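Local atomic coordinates of GCN5-related N-acetyltransferase (Sphaerobacter thermophilus, PDB entry 3TT2), a protein that probably transfers acyl groups, most likely from acetyl-coenzyme A, as a member of the GCN5-related N-acetyltransferase superfamily. Residues Y147-I158 / M304-K315. Sequence-based numbering, arbitrary orientation.
Sequences YRPVRDIWVMAI and MHVKHRYVLHRK. With SO4 (sulfate ion), chain G.
Arg309 runs alongside Trp154 at a non-hydrogen-bonded antiparallel pair, a worked example of how one long side chain serves several partners in turn. Its CB is in van der Waals contact with O1 of a sulfate, probably from the crystallisation liquor, whose O3 accepts a hydrogen bond from the Arg309 backbone N. With CG anti to that N (chi1 169°) and the chain extended as far as NE, the methylenes are laid over one face of the indole. CG stands above the rim, and CD makes a CH-pi contact 3.8 Å from the centroid of the six-membered ring, while Val306 CG1 meets the ring's edge. NE reaches Asp152 OD2 at 3.5 Å in a salt bridge whose N-H...O bond is long and weak, the carboxylate and guanidinium planes 73° apart; NH2, at the tip, comes close to the like-charged NH1 of Arg292. Strands 148-158 and 305-315 are probably the exchanged closing strands of two GNAT-like halves: 305-315 lies between 125-132 of the first half and 148-158, which borders 282-290 of the second. At Val155 a classic beta bulge sets Lys307 and His308 against one residue. At the far end Lys315 CB sits over the centre of the Tyr147 ring, and Tyr147 OH hydrogen-bonds Glu109 OE2, which Lys315 NZ salt-bridges; an alanine in place of Tyr147 would probably deprive the lysine methylenes of their aromatic platform and Glu109 of a hydrogen-bond partner.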
loop_
_atom_site.group_PDB
_atom_site.type_symbol
_atom_site.label_atom_id
_atom_site.label_comp_id
_atom_site.label_asym_id
_atom_site.label_seq_id
_atom_site.Cartn_x
_atom_site.Cartn_y
_atom_site.Cartn_z
ATOM N N TYR A 147 16.404 12.095 -3.275
ATOM C CA TYR A 147 15.085 11.536 -3.528
ATOM C C TYR A 147 14.100 12.655 -3.813
ATOM O O TYR A 147 14.011 13.621 -3.066
ATOM C CB TYR A 147 14.608 10.735 -2.328
ATOM C CG TYR A 147 15.356 9.442 -2.101
ATOM C CD1 TYR A 147 16.668 9.436 -1.631
ATOM C CD2 TYR A 147 14.741 8.225 -2.336
ATOM C CE1 TYR A 147 17.338 8.248 -1.424
ATOM C CE2 TYR A 147 15.404 7.043 -2.129
ATOM C CZ TYR A 147 16.695 7.057 -1.679
ATOM O OH TYR A 147 17.322 5.861 -1.476
ATOM N N ARG A 148 13.330 12.509 -4.875
ATOM C CA ARG A 148 12.498 13.597 -5.330
ATOM C C ARG A 148 11.023 13.188 -5.397
ATOM O O ARG A 148 10.697 12.032 -5.716
ATOM C CB ARG A 148 12.979 14.016 -6.720
ATOM C CG ARG A 148 14.169 15.052 -6.786
ATOM C CD ARG A 148 14.723 15.086 -8.384
ATOM N NE ARG A 148 16.038 15.800 -8.433
ATOM C CZ ARG A 148 16.611 16.193 -9.591
ATOM N NH1 ARG A 148 15.978 15.908 -10.805
ATOM N NH2 ARG A 148 17.809 16.920 -9.601
ATOM N N PRO A 149 10.125 14.139 -5.082
ATOM C CA PRO A 149 8.675 13.923 -5.046
ATOM C C PRO A 149 8.121 13.564 -6.401
ATOM O O PRO A 149 8.375 14.262 -7.379
ATOM C CB PRO A 149 8.132 15.279 -4.609
ATOM C CG PRO A 149 9.239 15.859 -3.792
ATOM C CD PRO A 149 10.486 15.455 -4.532
ATOM N N VAL A 150 7.352 12.485 -6.424
ATOM C CA VAL A 150 6.834 11.867 -7.637
ATOM C C VAL A 150 5.316 12.020 -7.675
ATOM O O VAL A 150 4.759 12.604 -8.586
ATOM C CB VAL A 150 7.238 10.383 -7.700
ATOM C CG1 VAL A 150 6.496 9.677 -8.798
ATOM C CG2 VAL A 150 8.721 10.269 -7.893
ATOM N N ARG A 151 4.660 11.461 -6.667
ATOM C CA ARG A 151 3.212 11.423 -6.615
ATOM C C ARG A 151 2.690 11.519 -5.172
ATOM O O ARG A 151 3.414 11.225 -4.214
ATOM C CB ARG A 151 2.770 10.111 -7.248
ATOM C CG ARG A 151 1.409 10.119 -7.877
ATOM C CD ARG A 151 1.287 8.952 -8.841
ATOM N NE ARG A 151 -0.049 8.816 -9.410
ATOM C CZ ARG A 151 -0.482 9.514 -10.450
ATOM N NH1 ARG A 151 -1.714 9.332 -10.908
ATOM N NH2 ARG A 151 0.323 10.398 -11.023
ATOM N N ASP A 152 1.431 11.930 -5.024
ATOM C CA ASP A 152 0.754 11.881 -3.734
ATOM C C ASP A 152 0.010 10.557 -3.610
ATOM O O ASP A 152 -0.601 10.085 -4.576
ATOM C CB ASP A 152 -0.270 13.009 -3.613
ATOM C CG ASP A 152 0.360 14.350 -3.317
ATOM O OD1 ASP A 152 1.595 14.416 -3.101
ATOM O OD2 ASP A 152 -0.400 15.342 -3.286
ATOM N N ILE A 153 0.054 9.963 -2.423
ATOM C CA ILE A 153 -0.750 8.788 -2.147
ATOM C C ILE A 153 -1.693 9.121 -0.999
ATOM O O ILE A 153 -1.254 9.529 0.088
ATOM C CB ILE A 153 0.084 7.555 -1.756
ATOM C CG1 ILE A 153 0.739 6.921 -2.976
ATOM C CG2 ILE A 153 -0.812 6.500 -1.165
ATOM C CD1 ILE A 153 1.962 7.620 -3.468
ATOM N N TRP A 154 -2.989 8.961 -1.238
ATOM C CA TRP A 154 -3.956 9.269 -0.211
ATOM C C TRP A 154 -4.554 8.004 0.372
ATOM O O TRP A 154 -5.036 7.132 -0.361
ATOM C CB TRP A 154 -5.069 10.119 -0.784
ATOM C CG TRP A 154 -4.629 11.400 -1.386
ATOM C CD1 TRP A 154 -4.202 11.595 -2.657
ATOM C CD2 TRP A 154 -4.602 12.682 -0.750
ATOM N NE1 TRP A 154 -3.908 12.917 -2.862
ATOM C CE2 TRP A 154 -4.144 13.610 -1.708
ATOM C CE3 TRP A 154 -4.916 13.134 0.536
ATOM C CZ2 TRP A 154 -3.988 14.960 -1.427
ATOM C CZ3 TRP A 154 -4.763 14.479 0.813
ATOM C CH2 TRP A 154 -4.303 15.378 -0.164
ATOM N N VAL A 155 -4.526 7.908 1.695
ATOM C CA VAL A 155 -5.238 6.845 2.383
ATOM C C VAL A 155 -6.614 7.333 2.834
ATOM O O VAL A 155 -6.718 8.186 3.717
ATOM C CB VAL A 155 -4.465 6.363 3.598
ATOM C CG1 VAL A 155 -5.088 5.107 4.123
ATOM C CG2 VAL A 155 -3.009 6.109 3.210
HETATM N N MSE A 156 -7.663 6.778 2.229
HETATM C CA MSE A 156 -9.040 7.148 2.550
HETATM C C MSE A 156 -9.551 6.187 3.601
HETATM O O MSE A 156 -9.144 5.033 3.645
HETATM C CB MSE A 156 -9.927 7.112 1.304
HETATM C CG MSE A 156 -9.385 7.931 0.157
HETATM SE SE MSE A 156 -9.065 9.860 0.497
HETATM C CE MSE A 156 -10.905 10.502 0.739
ATOM N N ALA A 157 -10.392 6.672 4.493
ATOM C CA ALA A 157 -10.939 5.802 5.524
ATOM C C ALA A 157 -12.426 6.065 5.671
ATOM O O ALA A 157 -12.917 7.137 5.299
ATOM C CB ALA A 157 -10.237 6.047 6.793
ATOM N N ILE A 158 -13.157 5.067 6.151
ATOM C CA ILE A 158 -14.568 5.279 6.483
ATOM C C ILE A 158 -15.010 4.399 7.651
ATOM O O ILE A 158 -14.682 3.217 7.702
ATOM C CB ILE A 158 -15.505 5.062 5.262
ATOM C CG1 ILE A 158 -16.917 5.539 5.602
ATOM C CG2 ILE A 158 -15.483 3.609 4.800
ATOM C CD1 ILE A 158 -17.955 5.301 4.530
HETATM N N MSE A 304 -16.207 8.698 2.241
HETATM C CA MSE A 304 -14.920 8.518 2.824
HETATM C C MSE A 304 -14.335 9.856 3.177
HETATM O O MSE A 304 -14.910 10.886 2.848
HETATM C CB MSE A 304 -14.045 7.770 1.857
HETATM C CG MSE A 304 -14.095 6.281 2.048
HETATM SE SE MSE A 304 -13.232 5.362 0.590
HETATM C CE MSE A 304 -14.434 5.998 -0.772
ATOM N N HIS A 305 -13.179 9.821 3.829
ATOM C CA HIS A 305 -12.494 11.015 4.299
ATOM C C HIS A 305 -10.994 10.721 4.346
ATOM O O HIS A 305 -10.572 9.568 4.226
ATOM C CB HIS A 305 -13.011 11.440 5.661
ATOM C CG HIS A 305 -12.552 10.556 6.774
ATOM N ND1 HIS A 305 -13.209 9.393 7.119
ATOM C CD2 HIS A 305 -11.490 10.654 7.610
ATOM C CE1 HIS A 305 -12.572 8.815 8.121
ATOM N NE2 HIS A 305 -11.526 9.559 8.434
ATOM N N VAL A 306 -10.182 11.760 4.470
ATOM C CA VAL A 306 -8.743 11.572 4.405
ATOM C C VAL A 306 -8.162 11.121 5.759
ATOM O O VAL A 306 -8.249 11.824 6.756
ATOM C CB VAL A 306 -8.053 12.872 3.910
ATOM C CG1 VAL A 306 -6.557 12.723 3.844
ATOM C CG2 VAL A 306 -8.566 13.248 2.547
ATOM N N LYS A 307 -7.543 9.946 5.772
ATOM C CA LYS A 307 -6.822 9.481 6.946
ATOM C C LYS A 307 -5.458 10.158 6.950
ATOM O O LYS A 307 -5.207 11.058 7.751
ATOM C CB LYS A 307 -6.671 7.954 6.947
ATOM C CG LYS A 307 -6.089 7.428 8.208
ATOM C CD LYS A 307 -6.145 5.924 8.261
ATOM C CE LYS A 307 -5.725 5.410 9.633
ATOM N NZ LYS A 307 -5.185 4.008 9.553
ATOM N N HIS A 308 -4.575 9.749 6.047
ATOM C CA HIS A 308 -3.299 10.449 5.889
ATOM C C HIS A 308 -2.858 10.515 4.425
ATOM O O HIS A 308 -3.416 9.849 3.559
ATOM C CB HIS A 308 -2.182 9.945 6.825
ATOM C CG HIS A 308 -2.269 8.493 7.179
ATOM N ND1 HIS A 308 -2.438 8.067 8.481
ATOM C CD2 HIS A 308 -2.151 7.377 6.427
ATOM C CE1 HIS A 308 -2.469 6.748 8.504
ATOM N NE2 HIS A 308 -2.276 6.300 7.277
ATOM N N ARG A 309 -1.886 11.377 4.163
ATOM C CA ARG A 309 -1.375 11.637 2.831
ATOM C C ARG A 309 0.113 11.335 2.811
ATOM O O ARG A 309 0.868 11.828 3.650
ATOM C CB ARG A 309 -1.573 13.114 2.502
ATOM C CG ARG A 309 -0.852 13.596 1.241
ATOM C CD ARG A 309 -1.085 15.072 1.076
ATOM N NE ARG A 309 -0.170 15.728 0.155
ATOM C CZ ARG A 309 0.493 16.837 0.456
ATOM N NH1 ARG A 309 0.346 17.381 1.661
ATOM N NH2 ARG A 309 1.303 17.398 -0.439
ATOM N N TYR A 310 0.547 10.528 1.858
ATOM C CA TYR A 310 1.970 10.291 1.729
ATOM C C TYR A 310 2.461 10.910 0.431
ATOM O O TYR A 310 1.711 11.011 -0.540
ATOM C CB TYR A 310 2.292 8.795 1.740
ATOM C CG TYR A 310 2.015 8.072 3.032
ATOM C CD1 TYR A 310 3.033 7.800 3.939
ATOM C CD2 TYR A 310 0.748 7.634 3.337
ATOM C CE1 TYR A 310 2.783 7.114 5.120
ATOM C CE2 TYR A 310 0.487 6.963 4.511
ATOM C CZ TYR A 310 1.503 6.704 5.398
ATOM O OH TYR A 310 1.219 6.023 6.562
ATOM N N VAL A 311 3.713 11.346 0.431
ATOM C CA VAL A 311 4.363 11.785 -0.787
ATOM C C VAL A 311 5.400 10.743 -1.149
ATOM O O VAL A 311 6.302 10.446 -0.362
ATOM C CB VAL A 311 5.062 13.133 -0.628
ATOM C CG1 VAL A 311 5.728 13.544 -1.953
ATOM C CG2 VAL A 311 4.076 14.174 -0.194
ATOM N N LEU A 312 5.268 10.179 -2.342
ATOM C CA LEU A 312 6.207 9.176 -2.773
ATOM C C LEU A 312 7.502 9.834 -3.262
ATOM O O LEU A 312 7.512 10.631 -4.204
ATOM C CB LEU A 312 5.575 8.305 -3.850
ATOM C CG LEU A 312 6.456 7.312 -4.605
ATOM C CD1 LEU A 312 7.368 6.569 -3.668
ATOM C CD2 LEU A 312 5.569 6.331 -5.318
ATOM N N HIS A 313 8.599 9.480 -2.608
ATOM C CA HIS A 313 9.909 9.972 -2.995
ATOM C C HIS A 313 10.726 8.894 -3.695
ATOM O O HIS A 313 10.824 7.769 -3.209
ATOM C CB HIS A 313 10.637 10.544 -1.788
ATOM C CG HIS A 313 10.174 11.918 -1.424
ATOM N ND1 HIS A 313 8.991 12.151 -0.755
ATOM C CD2 HIS A 313 10.713 13.136 -1.671
ATOM C CE1 HIS A 313 8.835 13.452 -0.587
ATOM N NE2 HIS A 313 9.862 14.073 -1.141
ATOM N N ARG A 314 11.292 9.248 -4.850
ATOM C CA ARG A 314 12.025 8.293 -5.671
ATOM C C ARG A 314 13.395 8.801 -6.106
ATOM O O ARG A 314 13.555 9.974 -6.431
ATOM C CB ARG A 314 11.209 7.953 -6.907
ATOM C CG ARG A 314 11.783 6.824 -7.711
ATOM C CD ARG A 314 10.860 6.465 -8.841
ATOM N NE ARG A 314 9.588 5.903 -8.382
ATOM C CZ ARG A 314 8.461 5.990 -9.084
ATOM N NH1 ARG A 314 8.483 6.636 -10.248
ATOM N NH2 ARG A 314 7.322 5.454 -8.636
ATOM N N LYS A 315 14.379 7.910 -6.122
ATOM C CA LYS A 315 15.715 8.246 -6.608
ATOM C C LYS A 315 16.176 7.193 -7.605
ATOM O O LYS A 315 15.889 6.012 -7.431
ATOM C CB LYS A 315 16.697 8.308 -5.442
ATOM C CG LYS A 315 18.102 8.741 -5.808
ATOM C CD LYS A 315 19.034 8.409 -4.671
ATOM C CE LYS A 315 20.392 9.048 -4.840
ATOM N NZ LYS A 315 21.217 8.836 -3.611
HETATM S S SO4 G . -1.290 14.469 6.540
HETATM O O1 SO4 G . -1.993 14.929 5.339
HETATM O O2 SO4 G . -2.261 14.031 7.547
HETATM O O3 SO4 G . -0.413 13.352 6.201
HETATM O O4 SO4 G . -0.480 15.563 7.072
#